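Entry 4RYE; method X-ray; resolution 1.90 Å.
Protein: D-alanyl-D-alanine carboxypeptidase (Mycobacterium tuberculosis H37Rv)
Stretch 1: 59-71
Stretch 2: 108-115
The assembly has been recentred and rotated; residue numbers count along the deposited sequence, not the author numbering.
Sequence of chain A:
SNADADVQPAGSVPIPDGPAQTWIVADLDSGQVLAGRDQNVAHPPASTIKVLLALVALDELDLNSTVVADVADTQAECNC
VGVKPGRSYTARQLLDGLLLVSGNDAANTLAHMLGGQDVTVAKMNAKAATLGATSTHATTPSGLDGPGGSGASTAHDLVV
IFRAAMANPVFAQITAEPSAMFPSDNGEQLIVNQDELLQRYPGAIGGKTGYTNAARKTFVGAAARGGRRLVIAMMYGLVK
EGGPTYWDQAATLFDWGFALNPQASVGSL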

ATOM      1  N   ASP A  59      15.397  -2.795   0.276  1.00 16.50           N
ATOM      2  CA  ASP A  59      16.511  -3.114   1.173  1.00 26.79           C
ATOM      3  C   ASP A  59      17.560  -4.026   0.533  1.00 27.19           C
ATOM      4  O   ASP A  59      18.753  -3.847   0.744  1.00 24.13           O
ATOM      5  CB  ASP A  59      16.013  -3.768   2.466  1.00 30.90           C
ATOM      6  CG  ASP A  59      15.450  -2.763   3.451  1.00 50.54           C
ATOM      7  OD1 ASP A  59      15.467  -1.547   3.158  1.00 57.71           O
ATOM      8  OD2 ASP A  59      14.997  -3.196   4.531  1.00 62.31           O
ATOM      9  N   GLU A  60      17.112  -5.010  -0.241  1.00 23.54           N
ATOM     10  CA  GLU A  60      18.014  -6.079  -0.683  1.00 28.45           C
ATOM     11  C   GLU A  60      18.488  -5.978  -2.127  1.00 22.62           C
ATOM     12  O   GLU A  60      19.551  -6.500  -2.474  1.00 23.16           O
ATOM     13  CB  GLU A  60      17.355  -7.446  -0.474  1.00 28.27           C
ATOM     14  CG  GLU A  60      16.814  -7.650   0.931  1.00 33.88           C
ATOM     15  CD  GLU A  60      16.616  -9.115   1.289  1.00 37.37           C
ATOM     16  OE1 GLU A  60      17.005  -9.998   0.489  1.00 36.17           O
ATOM     17  OE2 GLU A  60      16.075  -9.377   2.385  1.00 36.23           O
ATOM     18  N   LEU A  61      17.702  -5.335  -2.979  1.00 20.66           N
ATOM     19  CA  LEU A  61      17.973  -5.392  -4.416  1.00 21.71           C
ATOM     20  C   LEU A  61      18.540  -4.085  -4.950  1.00 24.89           C
ATOM     21  O   LEU A  61      18.084  -3.011  -4.573  1.00 29.76           O
ATOM     22  CB  LEU A  61      16.692  -5.740  -5.180  1.00 17.17           C
ATOM     23  CG  LEU A  61      15.994  -7.074  -4.891  1.00 26.58           C
ATOM     24  CD1 LEU A  61      14.656  -7.148  -5.649  1.00 24.19           C
ATOM     25  CD2 LEU A  61      16.879  -8.279  -5.227  1.00 23.23           C
ATOM     26  N   ASP A  62      19.539  -4.179  -5.820  1.00 22.32           N
ATOM     27  CA  ASP A  62      20.005  -3.020  -6.583  1.00 27.05           C
ATOM     28  C   ASP A  62      18.914  -2.663  -7.599  1.00 25.55           C
ATOM     29  O   ASP A  62      18.332  -3.556  -8.215  1.00 24.88           O
ATOM     30  CB  ASP A  62      21.312  -3.349  -7.303  1.00 32.30           C
ATOM     31  CG  ASP A  62      21.929  -2.138  -7.994  1.00 43.21           C
ATOM     32  OD1 ASP A  62      21.360  -1.654  -9.002  1.00 35.75           O
ATOM     33  OD2 ASP A  62      23.002  -1.680  -7.539  1.00 51.57           O
ATOM     34  N   LEU A  63      18.638  -1.371  -7.778  1.00 20.77           N
ATOM     35  CA  LEU A  63      17.518  -0.938  -8.625  1.00 22.16           C
ATOM     36  C   LEU A  63      17.753  -1.262 -10.092  1.00 26.11           C
ATOM     37  O   LEU A  63      16.803  -1.381 -10.875  1.00 22.46           O
ATOM     38  CB  LEU A  63      17.262   0.565  -8.470  1.00 22.53           C
ATOM     39  CG  LEU A  63      16.609   1.070  -7.182  1.00 29.50           C
ATOM     40  CD1 LEU A  63      16.579   2.590  -7.209  1.00 34.56           C
ATOM     41  CD2 LEU A  63      15.200   0.504  -7.018  1.00 25.49           C
ATOM     42  N   ASN A  64      19.024  -1.404 -10.461  1.00 21.20           N
ATOM     43  CA  ASN A  64      19.385  -1.716 -11.835  1.00 22.33           C
ATOM     44  C   ASN A  64      19.759  -3.182 -12.046  1.00 23.96           C
ATOM     45  O   ASN A  64      20.148  -3.576 -13.141  1.00 26.07           O
ATOM     46  CB  ASN A  64      20.523  -0.800 -12.301  1.00 31.56           C
ATOM     47  CG  ASN A  64      20.081   0.648 -12.434  1.00 35.18           C
ATOM     48  OD1 ASN A  64      19.098   0.949 -13.119  1.00 38.50           O
ATOM     49  ND2 ASN A  64      20.791   1.548 -11.765  1.00 33.37           N
ATOM     50  N   SER A  65      19.658  -3.993 -10.998  1.00 24.55           N
ATOM     51  CA  SER A  65      19.910  -5.420 -11.169  1.00 32.01           C
ATOM     52  C   SER A  65      18.737  -6.015 -11.947  1.00 32.14           C
ATOM     53  O   SER A  65      17.608  -5.517 -11.867  1.00 23.66           O
ATOM     54  CB  SER A  65      20.118  -6.126  -9.822  1.00 27.07           C
ATOM     55  OG  SER A  65      18.967  -6.026  -9.014  1.00 35.89           O
ATOM     56  N   THR A  66      19.004  -7.050 -12.731  1.00 27.29           N
ATOM     57  CA  THR A  66      17.976  -7.598 -13.601  1.00 23.12           C
ATOM     58  C   THR A  66      17.637  -9.042 -13.277  1.00 29.62           C
ATOM     59  O   THR A  66      18.359  -9.719 -12.541  1.00 27.14           O
ATOM     60  CB  THR A  66      18.385  -7.505 -15.083  1.00 29.63           C
ATOM     61  OG1 THR A  66      19.561  -8.291 -15.301  1.00 34.88           O
ATOM     62  CG2 THR A  66      18.658  -6.055 -15.477  1.00 25.22           C
ATOM     63  N   VAL A  67      16.525  -9.506 -13.834  1.00 23.11           N
ATOM     64  CA  VAL A  67      16.137 -10.901 -13.720  1.00 27.21           C
ATOM     65  C   VAL A  67      15.514 -11.304 -15.042  1.00 26.85           C
ATOM     66  O   VAL A  67      14.929 -10.468 -15.736  1.00 27.67           O
ATOM     67  CB  VAL A  67      15.119 -11.121 -12.567  1.00 24.69           C
ATOM     68  CG1 VAL A  67      13.807 -10.407 -12.859  1.00 23.96           C
ATOM     69  CG2 VAL A  67      14.881 -12.615 -12.315  1.00 28.38           C
ATOM     70  N   VAL A  68      15.672 -12.570 -15.404  1.00 27.46           N
ATOM     71  CA  VAL A  68      14.988 -13.132 -16.554  1.00 26.65           C
ATOM     72  C   VAL A  68      13.727 -13.803 -16.043  1.00 29.80           C
ATOM     73  O   VAL A  68      13.797 -14.789 -15.311  1.00 26.61           O
ATOM     74  CB  VAL A  68      15.866 -14.167 -17.276  1.00 28.41           C
ATOM     75  CG1 VAL A  68      15.052 -14.912 -18.328  1.00 30.90           C
ATOM     76  CG2 VAL A  68      17.071 -13.487 -17.904  1.00 29.01           C
ATOM     77  N   ALA A  69      12.573 -13.255 -16.399  1.00 25.94           N
ATOM     78  CA  ALA A  69      11.316 -13.808 -15.918  1.00 25.82           C
ATOM     79  C   ALA A  69      11.108 -15.227 -16.418  1.00 33.11           C
ATOM     80  O   ALA A  69      11.387 -15.541 -17.581  1.00 28.79           O
ATOM     81  CB  ALA A  69      10.168 -12.942 -16.349  1.00 27.06           C
ATOM     82  N   ASP A  70      10.616 -16.099 -15.550  1.00 30.66           N
ATOM     83  CA  ASP A  70      10.263 -17.438 -16.020  1.00 34.03           C
ATOM     84  C   ASP A  70       8.748 -17.606 -16.098  1.00 30.57           C
ATOM     85  O   ASP A  70       8.001 -16.703 -15.717  1.00 28.67           O
ATOM     86  CB  ASP A  70      10.944 -18.541 -15.197  1.00 38.40           C
ATOM     87  CG  ASP A  70      10.667 -18.434 -13.714  1.00 53.32           C
ATOM     88  OD1 ASP A  70       9.522 -18.105 -13.333  1.00 57.65           O
ATOM     89  OD2 ASP A  70      11.603 -18.690 -12.922  1.00 56.47           O
ATOM     90  N   VAL A  71       8.301 -18.749 -16.610  1.00 32.26           N
ATOM     91  CA  VAL A  71       6.876 -18.987 -16.827  1.00 35.13           C
ATOM     92  C   VAL A  71       6.057 -18.834 -15.550  1.00 34.72           C
ATOM     93  O   VAL A  71       4.990 -18.212 -15.564  1.00 36.24           O
ATOM     94  CB  VAL A  71       6.627 -20.363 -17.485  1.00 37.41           C
ATOM     95  CG1 VAL A  71       5.145 -20.707 -17.483  1.00 43.93           C
ATOM     96  CG2 VAL A  71       7.151 -20.346 -18.899  1.00 36.18           C
ATOM     97  N   ASN A 108       5.402 -11.312  -8.184  1.00 19.30           N
ATOM     98  CA  ASN A 108       5.990 -12.643  -8.224  1.00 24.70           C
ATOM     99  C   ASN A 108       7.395 -12.652  -8.836  1.00 25.42           C
ATOM    100  O   ASN A 108       8.226 -13.494  -8.486  1.00 20.99           O
ATOM    101  CB  ASN A 108       5.044 -13.637  -8.917  1.00 26.72           C
ATOM    102  CG  ASN A 108       3.760 -13.855  -8.126  1.00 26.73           C
ATOM    103  OD1 ASN A 108       3.743 -13.695  -6.902  1.00 27.54           O
ATOM    104  ND2 ASN A 108       2.685 -14.201  -8.816  1.00 27.36           N
ATOM    105  N   THR A 109       7.665 -11.705  -9.729  1.00 20.35           N
ATOM    106  CA  THR A 109       8.973 -11.622 -10.364  1.00 20.64           C
ATOM    107  C   THR A 109       9.987 -10.982  -9.417  1.00 19.45           C
ATOM    108  O   THR A 109      11.160 -11.349  -9.412  1.00 21.62           O
ATOM    109  CB  THR A 109       8.913 -10.886 -11.724  1.00 22.67           C
ATOM    110  OG1 THR A 109       7.844 -11.431 -12.510  1.00 25.92           O
ATOM    111  CG2 THR A 109      10.221 -11.079 -12.501  1.00 21.76           C
ATOM    112  N   LEU A 110       9.531 -10.041  -8.599  1.00 18.23           N
ATOM    113  CA  LEU A 110      10.365  -9.523  -7.521  1.00 17.29           C
ATOM    114  C   LEU A 110      10.672 -10.624  -6.511  1.00 17.53           C
ATOM    115  O   LEU A 110      11.790 -10.729  -6.028  1.00 19.22           O
ATOM    116  CB  LEU A 110       9.677  -8.350  -6.823  1.00 16.16           C
ATOM    117  CG  LEU A 110       9.756  -7.022  -7.585  1.00 21.72           C
ATOM    118  CD1 LEU A 110       8.832  -5.975  -6.956  1.00 20.44           C
ATOM    119  CD2 LEU A 110      11.198  -6.504  -7.653  1.00 20.43           C
ATOM    120  N   ALA A 111       9.681 -11.459  -6.211  1.00 20.41           N
ATOM    121  CA  ALA A 111       9.889 -12.567  -5.280  1.00 19.69           C
ATOM    122  C   ALA A 111      10.926 -13.540  -5.833  1.00 25.67           C
ATOM    123  O   ALA A 111      11.704 -14.119  -5.081  1.00 22.77           O
ATOM    124  CB  ALA A 111       8.582 -13.286  -4.995  1.00 22.16           C
ATOM    125  N   HIS A 112      10.919 -13.719  -7.152  1.00 24.03           N
ATOM    126  CA  HIS A 112      11.942 -14.497  -7.852  1.00 24.52           C
ATOM    127  C   HIS A 112      13.338 -13.929  -7.544  1.00 22.51           C
ATOM    128  O   HIS A 112      14.230 -14.673  -7.119  1.00 23.64           O
ATOM    129  CB  HIS A 112      11.630 -14.516  -9.363  1.00 26.02           C
ATOM    130  CG  HIS A 112      12.640 -15.231 -10.212  1.00 28.92           C
ATOM    131  ND1 HIS A 112      12.412 -15.517 -11.542  1.00 36.24           N
ATOM    132  CD2 HIS A 112      13.884 -15.694  -9.938  1.00 27.15           C
ATOM    133  CE1 HIS A 112      13.466 -16.131 -12.047  1.00 37.49           C
ATOM    134  NE2 HIS A 112      14.376 -16.246 -11.099  1.00 36.11           N
HETATM  135  N   MSE A 113      13.523 -12.624  -7.748  1.00 20.30           N
HETATM  136  CA  MSE A 113      14.799 -11.963  -7.436  1.00 26.32           C
HETATM  137  C   MSE A 113      15.192 -12.094  -5.969  1.00 26.27           C
HETATM  138  O   MSE A 113      16.369 -12.085  -5.639  1.00 25.33           O
HETATM  139  CB  MSE A 113      14.753 -10.475  -7.797  1.00 24.65           C
HETATM  140  CG  MSE A 113      14.495 -10.210  -9.257  1.00 29.26           C
HETATM  141 SE   MSE A 113      14.629  -8.308  -9.732  0.68 28.12          SE
HETATM  142  CE  MSE A 113      16.540  -8.125  -9.378  1.00 28.97           C
ATOM    143  N   LEU A 114      14.208 -12.204  -5.088  1.00 22.06           N
ATOM    144  CA  LEU A 114      14.479 -12.241  -3.660  1.00 21.38           C
ATOM    145  C   LEU A 114      14.713 -13.647  -3.125  1.00 25.61           C
ATOM    146  O   LEU A 114      14.931 -13.824  -1.929  1.00 28.21           O
ATOM    147  CB  LEU A 114      13.342 -11.567  -2.894  1.00 21.36           C
ATOM    148  CG  LEU A 114      13.270 -10.058  -3.124  1.00 17.30           C
ATOM    149  CD1 LEU A 114      11.926  -9.492  -2.686  1.00 15.46           C
ATOM    150  CD2 LEU A 114      14.428  -9.370  -2.382  1.00 17.83           C
ATOM    151  N   GLY A 115      14.668 -14.645  -3.999  1.00 26.77           N
ATOM    152  CA  GLY A 115      14.953 -16.010  -3.592  1.00 24.95           C
ATOM    153  C   GLY A 115      13.765 -16.958  -3.649  1.00 28.16           C
ATOM    154  O   GLY A 115      13.852 -18.104  -3.205  1.00 27.73           O
TER

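Not one hydrogen bond crosses between these two segments, although they bury 552 Å² of surface together; the contact illustrates how a strand and a helix can be joined by side-chain packing while the helix bonds its backbone along its own turns. The axes of strand 66-68 and helix 108-113 approach to 9.0 Å with 107° between their directions, a separation that leaves room for a layer of side chains.

Met113, present as selenomethionine, has the largest covered area. Its CB-CG portion packs on two residues: Val67 CB lies 3.5 Å from Met113 CG, and Leu61 CD1 lies 4.0 Å from Met113 CB. Its terminal methyl reaches the turn before the strand, where Met113 CE sits 3.2 Å from Ser65 OG. That close approach is no hydrogen bond; the hydroxyl donates instead to its own turn, with Ser65 OG 2.7 Å from Asp62 O. The type I turn from Asp62 to Ser65 is thus held from within, by this bond and by Ser65 N to Asp62 O at 3.1 Å.

Strand alternation sorts the neighbours. Val67 points toward the helix, whereas Thr66 and Val68 point away. Val67 CG2 stands 3.8 Å from the centroid of the His112 ring and 6° off its normal, a nearly ideal CH-pi contact over one face, while Val67 CG1 meets Thr109 CG2 at 3.7 Å. The same ring brings His112 CE1 within 3.3 Å of Asp70 OD2 and 3.5 Å of Val68 O, close approaches of a ring carbon to two oxygens, oblique to the ring; neither is a hydrogen bond.

Leu61, just past the end of its helix, extends the apolar layer: Leu61 CG is 3.7 Å from Leu114 CD2, and Leu61 CD1 is 4.0 Å from Leu110 CD2. Helix 108-113 itself closes in a Schellman motif just outside the contact, with Gly115 at positive phi and Gly115 N hydrogen-bonded to His112 O at 3.2 Å.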